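Local coordinates for protein ribosomal RNA methyltransferase, putative (Plasmodium falciparum, PDB 2PLW) that binds S-adenosylmethionine in an FtsJ-like (RlmE family) domain and probably transfers its methyl group to a uridine 2'-hydroxyl of ribosomal RNA, at residues Ile72-Met77 with Asn92-Tyr96; Ile110-Ala115 with Tyr150-Met154; Lys22-Asp28 with Lys48-Ile54. One frame throughout, in Å; residues are numbered along the deposited sequence.

Contact 1 of 3, residues Ile72-Met77 with Asn92-Tyr96; sequences IGKDNM and NSVDY. With SAM (S-adenosylmethionine), chain C.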
loop_
_atom_site.group_PDB
_atom_site.type_symbol
_atom_site.label_atom_id
_atom_site.label_comp_id
_atom_site.label_asym_id
_atom_site.label_seq_id
_atom_site.Cartn_x
_atom_site.Cartn_y
_atom_site.Cartn_z
ATOM N N ILE A 72 0.136 -2.445 -10.449
ATOM C CA ILE A 72 0.058 -0.995 -10.324
ATOM C C ILE A 72 1.214 -0.362 -11.108
ATOM O O ILE A 72 2.338 -0.851 -11.066
ATOM C CB ILE A 72 0.030 -0.550 -8.835
ATOM C CG1 ILE A 72 -1.212 -1.134 -8.166
ATOM C CG2 ILE A 72 0.101 0.968 -8.736
ATOM C CD1 ILE A 72 -2.566 -0.620 -8.703
ATOM N N GLY A 73 0.919 0.682 -11.866
ATOM C CA GLY A 73 1.913 1.252 -12.771
ATOM C C GLY A 73 1.749 0.739 -14.191
ATOM O O GLY A 73 2.416 1.224 -15.101
ATOM N N LYS A 74 0.869 -0.242 -14.382
ATOM C CA LYS A 74 0.602 -0.823 -15.707
ATOM C C LYS A 74 -0.893 -1.022 -16.004
ATOM O O LYS A 74 -1.429 -0.502 -16.993
ATOM C CB LYS A 74 1.352 -2.155 -15.849
ATOM C CG LYS A 74 1.077 -2.924 -17.135
ATOM C CD LYS A 74 1.516 -4.366 -17.031
ATOM C CE LYS A 74 1.279 -5.125 -18.332
ATOM N NZ LYS A 74 -0.140 -5.031 -18.821
ATOM N N ASP A 75 -1.555 -1.794 -15.142
ATOM C CA ASP A 75 -2.979 -2.131 -15.281
ATOM C C ASP A 75 -3.952 -1.109 -14.690
ATOM O O ASP A 75 -5.159 -1.279 -14.769
ATOM C CB ASP A 75 -3.233 -3.508 -14.670
ATOM C CG ASP A 75 -2.403 -4.586 -15.331
ATOM O OD1 ASP A 75 -2.408 -4.638 -16.592
ATOM O OD2 ASP A 75 -1.756 -5.374 -14.606
ATOM N N ASN A 76 -3.440 -0.077 -14.042
ATOM C CA ASN A 76 -4.274 1.101 -13.820
ATOM C C ASN A 76 -3.923 2.082 -14.929
ATOM O O ASN A 76 -2.806 2.070 -15.441
ATOM C CB ASN A 76 -4.087 1.734 -12.435
ATOM C CG ASN A 76 -2.653 2.161 -12.169
ATOM O OD1 ASN A 76 -1.748 1.338 -12.067
ATOM N ND2 ASN A 76 -2.432 3.461 -12.095
ATOM N N MET A 77 -4.885 2.915 -15.300
ATOM C CA MET A 77 -4.751 3.692 -16.551
ATOM C C MET A 77 -3.866 4.937 -16.435
ATOM O O MET A 77 -3.128 5.302 -17.379
ATOM C CB MET A 77 -6.136 4.036 -17.092
ATOM C CG MET A 77 -6.081 4.776 -18.413
ATOM S SD MET A 77 -5.317 3.742 -19.680
ATOM C CE MET A 77 -6.760 3.310 -20.656
ATOM N N ASN A 92 -7.144 0.757 -18.093
ATOM C CA ASN A 92 -8.479 0.764 -17.430
ATOM C C ASN A 92 -8.813 -0.298 -16.357
ATOM O O ASN A 92 -9.690 -0.053 -15.543
ATOM C CB ASN A 92 -9.643 0.718 -18.474
ATOM C CG ASN A 92 -10.043 2.088 -18.980
ATOM O OD1 ASN A 92 -9.215 2.972 -19.124
ATOM N ND2 ASN A 92 -11.315 2.259 -19.281
ATOM N N SER A 93 -8.156 -1.462 -16.375
ATOM C CA SER A 93 -8.757 -2.638 -15.746
ATOM C C SER A 93 -8.840 -2.505 -14.225
ATOM O O SER A 93 -9.905 -2.715 -13.682
ATOM C CB SER A 93 -8.094 -3.953 -16.147
ATOM O OG SER A 93 -6.736 -3.979 -15.729
ATOM N N VAL A 94 -7.734 -2.145 -13.572
ATOM C CA VAL A 94 -7.738 -1.906 -12.107
ATOM C C VAL A 94 -8.756 -0.814 -11.758
ATOM O O VAL A 94 -9.577 -0.957 -10.842
ATOM C CB VAL A 94 -6.320 -1.590 -11.557
ATOM C CG1 VAL A 94 -6.370 -1.025 -10.122
ATOM C CG2 VAL A 94 -5.440 -2.851 -11.571
ATOM N N ASP A 95 -8.757 0.268 -12.528
ATOM C CA ASP A 95 -9.670 1.379 -12.231
ATOM C C ASP A 95 -11.144 0.990 -12.294
ATOM O O ASP A 95 -11.933 1.384 -11.447
ATOM C CB ASP A 95 -9.392 2.530 -13.164
ATOM C CG ASP A 95 -7.938 2.924 -13.147
ATOM O OD1 ASP A 95 -7.523 3.701 -12.260
ATOM O OD2 ASP A 95 -7.209 2.431 -14.033
ATOM N N TYR A 96 -11.513 0.243 -13.329
ATOM C CA TYR A 96 -12.907 -0.152 -13.479
ATOM C C TYR A 96 -13.346 -1.199 -12.454
ATOM O O TYR A 96 -14.476 -1.151 -11.939
ATOM C CB TYR A 96 -13.221 -0.482 -14.944
ATOM C CG TYR A 96 -13.511 0.839 -15.644
ATOM C CD1 TYR A 96 -12.539 1.472 -16.431
ATOM C CD2 TYR A 96 -14.723 1.505 -15.435
ATOM C CE1 TYR A 96 -12.781 2.689 -17.015
ATOM C CE2 TYR A 96 -14.978 2.743 -16.045
ATOM C CZ TYR A 96 -13.994 3.320 -16.827
ATOM O OH TYR A 96 -14.225 4.529 -17.418
HETATM N N SAM C . 1.978 -8.497 2.079
HETATM C CA SAM C . 1.838 -9.832 1.404
HETATM C C SAM C . 1.256 -10.883 2.350
HETATM O O SAM C . 1.254 -10.658 3.561
HETATM O OXT SAM C . 0.760 -11.943 1.949
HETATM C CB SAM C . 3.204 -10.275 0.866
HETATM C CG SAM C . 3.568 -9.382 -0.319
HETATM S SD SAM C . 4.921 -9.984 -1.348
HETATM C CE SAM C . 6.272 -9.712 -0.190
HETATM C "C5'" SAM C . 5.152 -8.625 -2.524
HETATM C "C4'" SAM C . 4.105 -8.684 -3.637
HETATM O "O4'" SAM C . 4.185 -7.467 -4.384
HETATM C "C3'" SAM C . 4.276 -9.837 -4.657
HETATM O "O3'" SAM C . 3.222 -10.770 -4.552
HETATM C "C2'" SAM C . 4.270 -9.135 -6.023
HETATM O "O2'" SAM C . 3.552 -9.785 -7.066
HETATM C "C1'" SAM C . 3.665 -7.787 -5.676
HETATM N N9 SAM C . 3.956 -6.694 -6.605
HETATM C C8 SAM C . 5.181 -6.228 -7.038
HETATM N N7 SAM C . 4.975 -5.176 -7.858
HETATM C C5 SAM C . 3.635 -4.969 -7.944
HETATM C C6 SAM C . 2.852 -4.036 -8.625
HETATM N N6 SAM C . 3.403 -3.103 -9.389
HETATM N N1 SAM C . 1.486 -4.068 -8.508
HETATM C C2 SAM C . 0.857 -5.014 -7.719
HETATM N N3 SAM C . 1.627 -5.932 -7.030
HETATM C C4 SAM C . 2.985 -5.914 -7.159
HETATM O O HOH W 1 -5.043 5.021 -12.532
#
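Ile72 forms part of the adenine end of the S-adenosylmethionine pocket; it begins a loop, Ile72-Met77, that rests on the first turn of the helix starting at Ser93. Ile72 reads the adenine edge through its backbone: its N donates to SAM N1 (2.9 Å), and its O accepts from SAM N6 (3.0 Å). Behind it, Gly73 takes positive phi (97°), where a CB would jam against the preceding carbonyl O, and its N donates to Asn76 OD1 at 2.8 Å. Joining loop and helix, Val94 N donates to Asp75 O (3.0 Å, 162°), and Met77 N to Asp95 OD2 (2.7 Å, 153°). Asp95 OD1 is hydrogen-bonded to Tyr143 OH; a water 2.8 Å from Asp95 OD1 accepts from Asn76 ND2 (3.1 Å). Ile72 CD1 meets Val94 CG1 at 4.1 Å, and Phe139 of helix 122-143 packs on both side chains. Because main-chain N and O recognise adenine, the pairing depends on the loop's conformation, tied to the helix start by one main-chain bond and one carboxylate bond.

Contact 2 of 3, residues Ile110-Ala115 with Tyr150-Met154; sequences ILSDAA and YIVKM. With SAM (S-adenosylmethionine), chain C.
Strands 110-112 and 150-154 are parallel neighbours, axes 4.7 Å apart with 10° between their directions. Ile110 pairs with Tyr150 (CA-CA 4.8 Å); its O accepts from Ile151 N at 2.9 Å, and its CG2 lies 4.0 Å from Tyr150 CD1. Leu111, paired with Ile151, points to the other face, CD2 4.0 Å from Ile151 CB. Ser112 opposes Val152 (CA-CA 4.6 Å): its N donates to Ile151 O (2.7 Å), its O accepts from Lys153 N (3.0 Å), and its OG, chi1 t, donates to a water (2.7 Å) that also bonds Ala114 O and Lys153 O. At Asp113 the strand has ended (phi/psi -107/19). Lys153, chi t-t-p-t, brings NZ to Asp113 OD1 (salt bridge, 2.9 Å) and Asp113 O (3.2 Å); Asp113 OD2 accepts from SAM N at 2.8 Å. Ala114 CA approaches SAM O4' at 3.3 Å. Cofactor and predicted proton-acceptor lysine meet at the C-terminal ends of the parallel strands, as expected of a Rossmann-like class I methyltransferase.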
loop_
_atom_site.group_PDB
_atom_site.type_symbol
_atom_site.label_atom_id
_atom_site.label_comp_id
_atom_site.label_asym_id
_atom_site.label_seq_id
_atom_site.Cartn_x
_atom_site.Cartn_y
_atom_site.Cartn_z
ATOM N N ILE A 110 -4.342 3.072 2.369
ATOM C CA ILE A 110 -3.695 2.383 1.263
ATOM C C ILE A 110 -2.346 1.889 1.758
ATOM O O ILE A 110 -1.510 2.675 2.181
ATOM C CB ILE A 110 -3.562 3.288 0.026
ATOM C CG1 ILE A 110 -4.949 3.631 -0.533
ATOM C CG2 ILE A 110 -2.733 2.581 -1.069
ATOM C CD1 ILE A 110 -4.880 4.681 -1.689
ATOM N N LEU A 111 -2.178 0.578 1.701
ATOM C CA LEU A 111 -0.964 -0.097 2.156
ATOM C C LEU A 111 -0.279 -0.741 0.955
ATOM O O LEU A 111 -0.938 -1.286 0.070
ATOM C CB LEU A 111 -1.301 -1.201 3.166
ATOM C CG LEU A 111 -2.221 -0.818 4.340
ATOM C CD1 LEU A 111 -2.667 -2.029 5.170
ATOM C CD2 LEU A 111 -1.556 0.218 5.251
ATOM N N SER A 112 1.042 -0.691 0.939
ATOM C CA SER A 112 1.787 -1.429 -0.057
ATOM C C SER A 112 2.956 -2.173 0.562
ATOM O O SER A 112 3.858 -1.570 1.151
ATOM C CB SER A 112 2.283 -0.514 -1.177
ATOM O OG SER A 112 3.183 -1.222 -1.989
ATOM N N ASP A 113 2.915 -3.489 0.403
ATOM C CA ASP A 113 4.040 -4.361 0.723
ATOM C C ASP A 113 4.688 -4.858 -0.576
ATOM O O ASP A 113 5.430 -5.851 -0.564
ATOM C CB ASP A 113 3.547 -5.554 1.559
ATOM C CG ASP A 113 4.678 -6.301 2.253
ATOM O OD1 ASP A 113 5.650 -5.630 2.681
ATOM O OD2 ASP A 113 4.569 -7.551 2.380
ATOM N N ALA A 114 4.440 -4.172 -1.698
ATOM C CA ALA A 114 4.999 -4.595 -2.995
ATOM C C ALA A 114 6.514 -4.368 -3.052
ATOM O O ALA A 114 7.043 -3.485 -2.386
ATOM C CB ALA A 114 4.327 -3.839 -4.157
ATOM N N ALA A 115 7.193 -5.182 -3.855
ATOM C CA ALA A 115 8.625 -5.008 -4.098
ATOM C C ALA A 115 8.964 -5.515 -5.499
ATOM O O ALA A 115 8.251 -6.346 -6.049
ATOM C CB ALA A 115 9.454 -5.736 -3.025
ATOM N N TYR A 150 -1.363 6.288 4.208
ATOM C CA TYR A 150 -0.678 5.587 3.126
ATOM C C TYR A 150 0.610 5.060 3.685
ATOM O O TYR A 150 1.386 5.845 4.245
ATOM C CB TYR A 150 -0.386 6.590 2.025
ATOM C CG TYR A 150 0.535 6.107 0.919
ATOM C CD1 TYR A 150 0.299 4.878 0.276
ATOM C CD2 TYR A 150 1.546 6.938 0.429
ATOM C CE1 TYR A 150 1.115 4.442 -0.807
ATOM C CE2 TYR A 150 2.366 6.518 -0.650
ATOM C CZ TYR A 150 2.136 5.284 -1.259
ATOM O OH TYR A 150 2.928 4.855 -2.310
ATOM N N ILE A 151 0.831 3.755 3.550
ATOM C CA ILE A 151 2.087 3.125 3.990
ATOM C C ILE A 151 2.689 2.350 2.837
ATOM O O ILE A 151 2.031 1.535 2.204
ATOM C CB ILE A 151 1.871 2.218 5.225
ATOM C CG1 ILE A 151 1.223 3.050 6.326
ATOM C CG2 ILE A 151 3.227 1.672 5.664
ATOM C CD1 ILE A 151 0.955 2.279 7.604
ATOM N N VAL A 152 3.946 2.640 2.511
ATOM C CA VAL A 152 4.543 2.001 1.340
ATOM C C VAL A 152 5.955 1.526 1.658
ATOM O O VAL A 152 6.756 2.263 2.247
ATOM C CB VAL A 152 4.518 2.942 0.105
ATOM C CG1 VAL A 152 5.231 4.274 0.385
ATOM C CG2 VAL A 152 5.076 2.246 -1.150
ATOM N N LYS A 153 6.236 0.289 1.267
ATOM C CA LYS A 153 7.583 -0.267 1.447
ATOM C C LYS A 153 8.540 0.164 0.331
ATOM O O LYS A 153 8.138 0.335 -0.818
ATOM C CB LYS A 153 7.510 -1.797 1.534
ATOM C CG LYS A 153 8.818 -2.463 1.966
ATOM C CD LYS A 153 8.642 -3.975 2.129
ATOM C CE LYS A 153 8.299 -4.740 0.883
ATOM N NZ LYS A 153 8.034 -6.179 1.212
ATOM N N MET A 154 9.816 0.327 0.674
ATOM C CA MET A 154 10.834 0.481 -0.371
ATOM C C MET A 154 12.179 0.027 0.162
ATOM O O MET A 154 12.355 -0.076 1.399
ATOM C CB MET A 154 10.933 1.927 -0.847
ATOM C CG MET A 154 11.577 2.886 0.160
ATOM S SD MET A 154 11.886 4.532 -0.535
ATOM C CE MET A 154 12.850 4.130 -2.001
HETATM N N SAM C . 1.978 -8.497 2.079
HETATM C CA SAM C . 1.838 -9.832 1.404
HETATM C C SAM C . 1.256 -10.883 2.350
HETATM O O SAM C . 1.254 -10.658 3.561
HETATM O OXT SAM C . 0.760 -11.943 1.949
HETATM C CB SAM C . 3.204 -10.275 0.866
HETATM C CG SAM C . 3.568 -9.382 -0.319
HETATM S SD SAM C . 4.921 -9.984 -1.348
HETATM C CE SAM C . 6.272 -9.712 -0.190
HETATM C "C5'" SAM C . 5.152 -8.625 -2.524
HETATM C "C4'" SAM C . 4.105 -8.684 -3.637
HETATM O "O4'" SAM C . 4.185 -7.467 -4.384
HETATM C "C3'" SAM C . 4.276 -9.837 -4.657
HETATM O "O3'" SAM C . 3.222 -10.770 -4.552
HETATM C "C2'" SAM C . 4.270 -9.135 -6.023
HETATM O "O2'" SAM C . 3.552 -9.785 -7.066
HETATM C "C1'" SAM C . 3.665 -7.787 -5.676
HETATM N N9 SAM C . 3.956 -6.694 -6.605
HETATM C C8 SAM C . 5.181 -6.228 -7.038
HETATM N N7 SAM C . 4.975 -5.176 -7.858
HETATM C C5 SAM C . 3.635 -4.969 -7.944
HETATM C C6 SAM C . 2.852 -4.036 -8.625
HETATM N N6 SAM C . 3.403 -3.103 -9.389
HETATM N N1 SAM C . 1.486 -4.068 -8.508
HETATM C C2 SAM C . 0.857 -5.014 -7.719
HETATM N N3 SAM C . 1.627 -5.932 -7.030
HETATM C C4 SAM C . 2.985 -5.914 -7.159
HETATM O O HOH W 2 5.879 -1.125 -1.805
#

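Contact 3 of 3, residues Lys22-Asp28 with Lys48-Ile54; sequences KNKIILD and KNKIIGI
Strands 24-28 and 49-54 are parallel neighbours, 4.6 Å apart at their axes and crossing at -17°; helix 35-43 connects them as a beta-alpha-beta unit. Lys48 opens the pairing: its O accepts from Asn23 N (2.7 Å), Asn23 having phi/psi 59/41, and its side chain, t-t-t-m, extended up to CE, carries NZ to Asn23 OD1 (3.1 Å). Asn49, chi1 m, donates from ND2 to Lys24 O (3.0 Å) and to Lys21 O. From Lys50, opposite Ile25 (CA-CA 4.7 Å), the register is regular: Lys50 N gives a weak bond to Lys24 O (3.3 Å), and Lys50 O accepts from Ile26 N (2.8 Å). Ile51 faces Ile26. Ile52 pairs with Leu27; its N donates to Ile26 O, its O accepts from Asp28 N, both at 2.8 Å, and its CG2 sits 3.7 Å from Leu27 CD1. Gly53, opposite Asp28 (CA-CA 4.7 Å), adds no side chain to the face carrying Asp28. Ile54 N donates to Asp28 O (2.9 Å), with Ile54 CD1 3.7 Å from Leu27 CD1. Helix 93-102 packs on Ile25, Ile52 and Ile54, helix 35-43 on Ile26, Asp28 and Ile51. Polar side-chain bonds mark the exposed start; further along, main-chain bonds and branched apolar side chains make a buried core, which reaches SAM at Ile54.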
loop_
_atom_site.group_PDB
_atom_site.type_symbol
_atom_site.label_atom_id
_atom_site.label_comp_id
_atom_site.label_asym_id
_atom_site.label_seq_id
_atom_site.Cartn_x
_atom_site.Cartn_y
_atom_site.Cartn_z
ATOM N N LYS A 22 -12.487 1.101 12.473
ATOM C CA LYS A 22 -13.817 0.806 11.955
ATOM C C LYS A 22 -14.235 1.763 10.834
ATOM O O LYS A 22 -13.777 2.896 10.781
ATOM C CB LYS A 22 -14.850 0.835 13.096
ATOM C CG LYS A 22 -15.075 2.202 13.705
ATOM C CD LYS A 22 -16.216 2.157 14.729
ATOM C CE LYS A 22 -16.580 3.547 15.240
ATOM N NZ LYS A 22 -15.502 4.250 16.029
ATOM N N ASN A 23 -15.111 1.286 9.955
ATOM C CA ASN A 23 -15.726 2.103 8.903
ATOM C C ASN A 23 -14.693 2.733 7.967
ATOM O O ASN A 23 -14.812 3.901 7.578
ATOM C CB ASN A 23 -16.665 3.184 9.492
ATOM C CG ASN A 23 -17.632 3.749 8.452
ATOM O OD1 ASN A 23 -17.846 3.145 7.403
ATOM N ND2 ASN A 23 -18.204 4.916 8.738
ATOM N N LYS A 24 -13.678 1.949 7.626
ATOM C CA LYS A 24 -12.674 2.395 6.656
ATOM C C LYS A 24 -12.649 1.478 5.455
ATOM O O LYS A 24 -12.846 0.257 5.589
ATOM C CB LYS A 24 -11.270 2.409 7.264
ATOM C CG LYS A 24 -11.114 3.295 8.533
ATOM C CD LYS A 24 -11.189 4.772 8.186
ATOM C CE LYS A 24 -11.237 5.649 9.437
ATOM N NZ LYS A 24 -11.449 7.076 9.053
ATOM N N ILE A 25 -12.377 2.077 4.299
ATOM C CA ILE A 25 -12.099 1.280 3.107
ATOM C C ILE A 25 -10.570 1.135 3.061
ATOM O O ILE A 25 -9.841 2.122 3.113
ATOM C CB ILE A 25 -12.640 1.951 1.844
ATOM C CG1 ILE A 25 -14.176 2.046 1.916
ATOM C CG2 ILE A 25 -12.209 1.168 0.612
ATOM C CD1 ILE A 25 -14.822 2.674 0.646
ATOM N N ILE A 26 -10.107 -0.097 2.925
ATOM C CA ILE A 26 -8.674 -0.430 3.027
ATOM C C ILE A 26 -8.199 -1.185 1.785
ATOM O O ILE A 26 -8.789 -2.188 1.376
ATOM C CB ILE A 26 -8.407 -1.281 4.282
ATOM C CG1 ILE A 26 -8.925 -0.557 5.527
ATOM C CG2 ILE A 26 -6.902 -1.534 4.472
ATOM C CD1 ILE A 26 -9.267 -1.518 6.646
ATOM N N LEU A 27 -7.119 -0.686 1.189
ATOM C CA LEU A 27 -6.509 -1.323 0.021
ATOM C C LEU A 27 -5.118 -1.821 0.361
ATOM O O LEU A 27 -4.304 -1.089 0.901
ATOM C CB LEU A 27 -6.420 -0.325 -1.132
ATOM C CG LEU A 27 -5.688 -0.805 -2.395
ATOM C CD1 LEU A 27 -6.389 -1.979 -3.026
ATOM C CD2 LEU A 27 -5.571 0.328 -3.401
ATOM N N ASP A 28 -4.843 -3.061 -0.027
ATOM C CA ASP A 28 -3.607 -3.743 0.295
ATOM C C ASP A 28 -2.939 -4.060 -1.030
ATOM O O ASP A 28 -3.403 -4.953 -1.749
ATOM C CB ASP A 28 -3.954 -5.026 1.051
ATOM C CG ASP A 28 -2.745 -5.870 1.377
ATOM O OD1 ASP A 28 -1.643 -5.322 1.527
ATOM O OD2 ASP A 28 -2.906 -7.117 1.461
ATOM N N LYS A 48 -17.394 -2.586 10.447
ATOM C CA LYS A 48 -17.795 -2.500 9.055
ATOM C C LYS A 48 -16.573 -1.949 8.311
ATOM O O LYS A 48 -16.036 -0.906 8.704
ATOM C CB LYS A 48 -18.982 -1.552 8.943
ATOM C CG LYS A 48 -19.285 -1.121 7.541
ATOM C CD LYS A 48 -20.488 -0.203 7.492
ATOM C CE LYS A 48 -20.699 0.294 6.057
ATOM N NZ LYS A 48 -19.641 1.316 5.732
ATOM N N ASN A 49 -16.139 -2.651 7.258
ATOM C CA ASN A 49 -15.016 -2.202 6.425
ATOM C C ASN A 49 -15.197 -2.758 5.031
ATOM O O ASN A 49 -16.007 -3.657 4.844
ATOM C CB ASN A 49 -13.685 -2.752 6.977
ATOM C CG ASN A 49 -13.297 -2.157 8.328
ATOM O OD1 ASN A 49 -13.571 -2.760 9.374
ATOM N ND2 ASN A 49 -12.641 -0.984 8.321
ATOM N N LYS A 50 -14.460 -2.220 4.055
ATOM C CA LYS A 50 -14.234 -2.899 2.778
ATOM C C LYS A 50 -12.736 -3.131 2.705
ATOM O O LYS A 50 -11.957 -2.197 2.898
ATOM C CB LYS A 50 -14.627 -2.033 1.592
ATOM C CG LYS A 50 -16.051 -2.147 1.162
ATOM C CD LYS A 50 -16.339 -1.190 0.002
ATOM C CE LYS A 50 -17.756 -1.414 -0.541
ATOM N NZ LYS A 50 -18.837 -1.463 0.495
ATOM N N ILE A 51 -12.351 -4.375 2.473
ATOM C CA ILE A 51 -10.945 -4.750 2.341
ATOM C C ILE A 51 -10.696 -5.191 0.891
ATOM O O ILE A 51 -11.359 -6.099 0.397
ATOM C CB ILE A 51 -10.579 -5.861 3.343
ATOM C CG1 ILE A 51 -10.931 -5.411 4.767
ATOM C CG2 ILE A 51 -9.096 -6.186 3.273
ATOM C CD1 ILE A 51 -11.110 -6.575 5.707
ATOM N N ILE A 52 -9.760 -4.521 0.222
ATOM C CA ILE A 52 -9.433 -4.798 -1.186
ATOM C C ILE A 52 -7.946 -5.146 -1.286
ATOM O O ILE A 52 -7.105 -4.471 -0.709
ATOM C CB ILE A 52 -9.757 -3.588 -2.120
ATOM C CG1 ILE A 52 -11.197 -3.094 -1.905
ATOM C CG2 ILE A 52 -9.515 -3.969 -3.589
ATOM C CD1 ILE A 52 -11.411 -1.666 -2.314
ATOM N N GLY A 53 -7.641 -6.193 -2.043
ATOM C CA GLY A 53 -6.257 -6.606 -2.278
ATOM C C GLY A 53 -5.951 -6.490 -3.747
ATOM O O GLY A 53 -6.779 -6.890 -4.585
ATOM N N ILE A 54 -4.749 -6.012 -4.064
ATOM C CA ILE A 54 -4.321 -5.960 -5.464
ATOM C C ILE A 54 -2.980 -6.654 -5.563
ATOM O O ILE A 54 -2.095 -6.365 -4.775
ATOM C CB ILE A 54 -4.180 -4.514 -5.985
ATOM C CG1 ILE A 54 -5.567 -3.886 -6.173
ATOM C CG2 ILE A 54 -3.505 -4.537 -7.411
ATOM C CD1 ILE A 54 -5.518 -2.413 -6.564
#

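From the N terminus, contact 3 closes first, pairing 22-28 with 48-54 around helix 35-43. Contact 1 closes next, bringing the loop after strand 66-69 back to the start of helix 93-102; contact 2 closes last, across helix 122-143. The three are in series, neither nested nor crossed. Contacts 2 and 3 share one sheet, since strands 24-29 and 107-112 adjoin: Leu111 N lies 2.8 Å from Leu27 O, a probable hydrogen bond. Contact 1 packs on contact 3, with Ile54 CD1 3.9 Å from Val94 CG1 and 4.1 Å from Ile72 CD1. Contacts 1 and 2 do not touch, their nearest atoms about 7 Å apart, yet SAM spans both.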